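Side-chain contact in hydrazine synthase subunit beta (Candidatus Kuenenia stuttgartiensis, PDB 5C2V), which forms part of the hydrazine synthase complex, which condenses nitric oxide with ammonium to hydrazine, and may modulate passage of the hydroxylamine intermediate between the active sites: residues Ile29-Gln32 against Val37-Val40. Numbering follows the deposited sequence.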
loop_
_atom_site.group_PDB
_atom_site.type_symbol
_atom_site.label_atom_id
_atom_site.label_comp_id
_atom_site.label_asym_id
_atom_site.label_seq_id
_atom_site.Cartn_x
_atom_site.Cartn_y
_atom_site.Cartn_z
ATOM N N ILE B 29 -16.507 55.413 17.016
ATOM C CA ILE B 29 -17.213 54.711 15.956
ATOM C C ILE B 29 -17.760 55.678 14.915
ATOM O O ILE B 29 -18.518 56.582 15.245
ATOM C CB ILE B 29 -18.379 53.873 16.511
ATOM C CG1 ILE B 29 -17.869 52.752 17.420
ATOM C CG2 ILE B 29 -19.189 53.303 15.383
ATOM C CD1 ILE B 29 -17.829 53.118 18.886
ATOM N N SER B 30 -17.390 55.483 13.656
ATOM C CA SER B 30 -17.935 56.324 12.603
ATOM C C SER B 30 -19.272 55.752 12.159
ATOM O O SER B 30 -19.338 54.628 11.672
ATOM C CB SER B 30 -16.972 56.416 11.419
ATOM O OG SER B 30 -15.736 56.987 11.811
ATOM N N ASN B 31 -20.338 56.525 12.334
ATOM C CA ASN B 31 -21.663 56.079 11.932
ATOM C C ASN B 31 -21.986 56.588 10.536
ATOM O O ASN B 31 -22.165 57.787 10.328
ATOM C CB ASN B 31 -22.719 56.551 12.933
ATOM C CG ASN B 31 -22.438 56.074 14.345
ATOM O OD1 ASN B 31 -21.946 54.964 14.553
ATOM N ND2 ASN B 31 -22.749 56.914 15.326
ATOM N N GLN B 32 -22.066 55.667 9.582
ATOM C CA GLN B 32 -22.245 56.035 8.184
ATOM C C GLN B 32 -23.634 56.607 7.934
ATOM O O GLN B 32 -23.788 57.601 7.224
ATOM C CB GLN B 32 -22.006 54.826 7.277
ATOM C CG GLN B 32 -21.949 55.171 5.800
ATOM C CD GLN B 32 -22.012 53.950 4.909
ATOM O OE1 GLN B 32 -22.778 53.020 5.160
ATOM N NE2 GLN B 32 -21.200 53.944 3.857
ATOM N N VAL B 37 -20.174 60.570 14.989
ATOM C CA VAL B 37 -19.219 59.642 15.586
ATOM C C VAL B 37 -19.572 59.364 17.044
ATOM O O VAL B 37 -19.713 60.288 17.843
ATOM C CB VAL B 37 -17.775 60.177 15.506
ATOM C CG1 VAL B 37 -16.827 59.274 16.280
ATOM C CG2 VAL B 37 -17.330 60.305 14.056
ATOM N N THR B 38 -19.713 58.087 17.382
ATOM C CA THR B 38 -20.067 57.680 18.736
ATOM C C THR B 38 -18.829 57.463 19.601
ATOM O O THR B 38 -17.890 56.770 19.201
ATOM C CB THR B 38 -20.906 56.387 18.727
ATOM O OG1 THR B 38 -22.065 56.571 17.904
ATOM C CG2 THR B 38 -21.344 56.019 20.138
ATOM N N PHE B 39 -18.834 58.066 20.788
ATOM C CA PHE B 39 -17.755 57.886 21.754
ATOM C C PHE B 39 -18.141 56.824 22.776
ATOM O O PHE B 39 -19.237 56.867 23.336
ATOM C CB PHE B 39 -17.428 59.199 22.474
ATOM C CG PHE B 39 -16.725 60.221 21.617
ATOM C CD1 PHE B 39 -16.545 60.019 20.257
ATOM C CD2 PHE B 39 -16.234 61.386 22.184
ATOM C CE1 PHE B 39 -15.900 60.964 19.481
ATOM C CE2 PHE B 39 -15.586 62.332 21.414
ATOM C CZ PHE B 39 -15.418 62.121 20.061
ATOM N N VAL B 40 -17.247 55.871 23.020
ATOM C CA VAL B 40 -17.508 54.827 24.008
ATOM C C VAL B 40 -16.353 54.697 24.999
ATOM O O VAL B 40 -15.194 54.644 24.601
ATOM C CB VAL B 40 -17.752 53.457 23.334
ATOM C CG1 VAL B 40 -17.989 52.379 24.382
ATOM C CG2 VAL B 40 -18.934 53.535 22.379
#
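N31 reaches across a β-hairpin to the hydroxyl of T38. Its CB leaves on the face that holds I29 and T38 without pointing at the partner strand; CG stands anti to the carbonyl carbon (chi1 -57°), and only the amide end comes close. N31 CG lies 3.6 Å from T38 OG1, OD1 about as far, and ND2 at the tip donates a hydrogen bond of 2.7 Å to T38 OG1. The bond is nearly straight (165° at the hydrogen) and the hydroxyl lies close to the amide plane, 8° out of it, while the two side chains cross at about a right angle. I29 and T38 form an antiparallel hydrogen-bonded pair: I29 N donates to T38 O, and T38 N to I29 O. I29 CD1 packs on V40 CG2 at 3.7 Å. S30 and V37 form the adjoining non-hydrogen-bonded pair, with their side chains on the opposite face. Strands 26-31 and 36-41 are the inner two of a four-stranded antiparallel blade of the β-propeller, between 15-20, where I29 touches P15 and I18, and 46-52, where T38 touches V47. V37 faces strand 68-73 of the next blade, and V40 packs on I9 of the gamma subunit.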